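Local coordinates for protein probable transcriptional regulator phnF (Escherichia coli, PDB 2FA1) that is probably a DNA-binding transcriptional regulator of the GntR/HutC family, encoded in an operon for alkylphosphonate uptake and C-P lyase, and seen here as its C-terminal effector-binding domain, at residues A[72-77]-A[94-99]. Sequence-based numbering, arbitrary orientation. Where two conformers were deposited one is given.
Sequences LTLWPT and TGIALR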
loop_
_atom_site.group_PDB
_atom_site.type_symbol
_atom_site.label_atom_id
_atom_site.label_comp_id
_atom_site.label_asym_id
_atom_site.label_seq_id
_atom_site.Cartn_x
_atom_site.Cartn_y
_atom_site.Cartn_z
ATOM N N LEU A 72 -3.254 7.104 -28.604
ATOM C CA LEU A 72 -3.772 6.058 -29.495
ATOM C C LEU A 72 -2.749 5.560 -30.498
ATOM O O LEU A 72 -2.990 4.501 -31.133
ATOM C CB LEU A 72 -5.062 6.448 -30.209
ATOM C CG LEU A 72 -6.091 6.995 -29.207
ATOM C CD1 LEU A 72 -7.386 7.258 -29.941
ATOM C CD2 LEU A 72 -6.354 5.857 -28.143
ATOM N N THR A 73 -1.693 6.347 -30.662
ATOM C CA THR A 73 -0.643 5.927 -31.576
ATOM C C THR A 73 0.145 4.772 -31.016
ATOM O O THR A 73 0.983 4.163 -31.732
ATOM C CB THR A 73 0.376 6.981 -31.972
ATOM O OG1 THR A 73 1.201 7.422 -30.907
ATOM C CG2 THR A 73 -0.391 8.152 -32.698
ATOM N N LEU A 74 -0.102 4.476 -29.732
ATOM C CA LEU A 74 0.500 3.194 -29.280
ATOM C C LEU A 74 -0.250 1.938 -29.697
ATOM O O LEU A 74 0.186 0.832 -29.405
ATOM C CB LEU A 74 0.661 3.190 -27.744
ATOM C CG LEU A 74 1.486 4.294 -27.062
ATOM C CD1 LEU A 74 1.395 4.211 -25.573
ATOM C CD2 LEU A 74 2.986 4.007 -27.453
ATOM N N TRP A 75 -1.386 2.082 -30.381
ATOM C CA TRP A 75 -2.170 0.932 -30.705
ATOM C C TRP A 75 -1.464 -0.174 -31.534
ATOM O O TRP A 75 -1.710 -1.350 -31.255
ATOM C CB TRP A 75 -3.520 1.452 -31.291
ATOM C CG TRP A 75 -4.505 0.406 -31.644
ATOM C CD1 TRP A 75 -5.091 0.229 -32.865
ATOM C CD2 TRP A 75 -5.061 -0.602 -30.769
ATOM N NE1 TRP A 75 -5.984 -0.856 -32.842
ATOM C CE2 TRP A 75 -5.984 -1.370 -31.551
ATOM C CE3 TRP A 75 -4.846 -0.942 -29.405
ATOM C CZ2 TRP A 75 -6.709 -2.440 -30.997
ATOM C CZ3 TRP A 75 -5.576 -2.023 -28.832
ATOM C CH2 TRP A 75 -6.498 -2.766 -29.638
ATOM N N PRO A 76 -0.667 0.185 -32.581
ATOM C CA PRO A 76 0.071 -0.865 -33.314
ATOM C C PRO A 76 0.917 -1.762 -32.358
ATOM O O PRO A 76 0.977 -2.994 -32.531
ATOM C CB PRO A 76 0.980 -0.028 -34.276
ATOM C CG PRO A 76 0.044 1.154 -34.580
ATOM C CD PRO A 76 -0.396 1.520 -33.195
ATOM N N THR A 77 1.439 -1.132 -31.291
ATOM C CA THR A 77 2.261 -1.885 -30.369
ATOM C C THR A 77 1.425 -2.653 -29.396
ATOM O O THR A 77 1.585 -3.866 -29.222
ATOM C CB THR A 77 3.197 -0.931 -29.632
ATOM O OG1 THR A 77 4.115 -0.376 -30.583
ATOM C CG2 THR A 77 4.013 -1.684 -28.456
ATOM N N THR A 94 9.250 0.094 -27.972
ATOM C CA THR A 94 9.130 1.503 -28.366
ATOM C C THR A 94 10.171 2.352 -27.685
ATOM O O THR A 94 10.321 3.528 -28.030
ATOM C CB THR A 94 7.780 2.165 -27.869
ATOM O OG1 THR A 94 7.746 2.144 -26.424
ATOM C CG2 THR A 94 6.539 1.394 -28.405
ATOM N N GLY A 95 10.838 1.770 -26.675
ATOM C CA GLY A 95 11.842 2.548 -25.877
ATOM C C GLY A 95 11.224 3.331 -24.706
ATOM O O GLY A 95 11.945 3.945 -23.920
ATOM N N ILE A 96 9.907 3.359 -24.640
ATOM C CA ILE A 96 9.169 4.148 -23.596
ATOM C C ILE A 96 9.276 3.423 -22.262
ATOM O O ILE A 96 8.896 2.266 -22.162
ATOM C CB ILE A 96 7.717 4.344 -23.947
ATOM C CG1 ILE A 96 7.564 5.263 -25.147
ATOM C CG2 ILE A 96 7.021 5.127 -22.871
ATOM C CD1 ILE A 96 6.217 5.116 -25.799
ATOM N N ALA A 97 9.788 4.104 -21.228
ATOM C CA ALA A 97 9.887 3.433 -19.883
ATOM C C ALA A 97 9.060 4.375 -19.028
ATOM O O ALA A 97 9.304 5.577 -18.922
ATOM C CB ALA A 97 11.337 3.268 -19.374
ATOM N N LEU A 98 7.939 3.858 -18.568
ATOM C CA LEU A 98 7.042 4.695 -17.840
ATOM C C LEU A 98 7.540 4.872 -16.416
ATOM O O LEU A 98 8.102 3.919 -15.835
ATOM C CB LEU A 98 5.671 3.999 -17.783
ATOM C CG LEU A 98 5.174 3.741 -19.162
ATOM C CD1 LEU A 98 4.026 2.656 -19.154
ATOM C CD2 LEU A 98 4.738 5.071 -19.636
ATOM N N ARG A 99 7.365 6.067 -15.880
ATOM C CA ARG A 99 7.702 6.348 -14.492
ATOM C C ARG A 99 6.480 6.903 -13.765
ATOM O O ARG A 99 5.719 7.722 -14.279
ATOM C CB ARG A 99 8.856 7.345 -14.403
ATOM C CG ARG A 99 10.176 6.775 -14.870
ATOM C CD ARG A 99 10.822 5.901 -13.803
ATOM N NE ARG A 99 11.497 4.737 -14.377
ATOM C CZ ARG A 99 12.021 4.677 -15.601
ATOM N NH1 ARG A 99 12.008 5.735 -16.417
ATOM N NH2 ARG A 99 12.594 3.553 -15.999
#
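L74 and I96 meet through their outermost methyls at the surface of the UTRA domain, the effector-binding part of this regulator, where a 3-10 turn running into helix 75-78 packs beside the loop that links helix 86-94 to strand 98-109. The apolar part of the contact is small: CD2 of L74 lies 3.8 Å from CD1 of I96, and the two side chains slant across each other. Both are long enough for their end methyls to meet between the turn and the loop; L74 also packs on I49 of strand 47-57, and I96 on R135 of strand 125-135.

A second touch joins two threonines. CG2 of T94 lies 3.7 Å from OG1 of T77 and 4.0 Å from CG2 of T77, a van der Waals meeting of one methyl with both branches of a beta-branched side chain. T77 also touches F89 and Q93, so the same side chain packs along helix 86-94 towards its C-terminal end.

The hydrogen bonds of T94 lie within the helix end and the loop. G95, with no CB, takes positive phi (86°) without steric cost as the chain leaves the helix. T94 suits the turn because its hydroxyl and methyl do different work: with chi1 at 62°, CG2 faces T77 while OG1 bonds to O of L90 in the helix and completes an ST turn, accepting from N of I96 at 3.1 Å with an N-H...O angle of 160°.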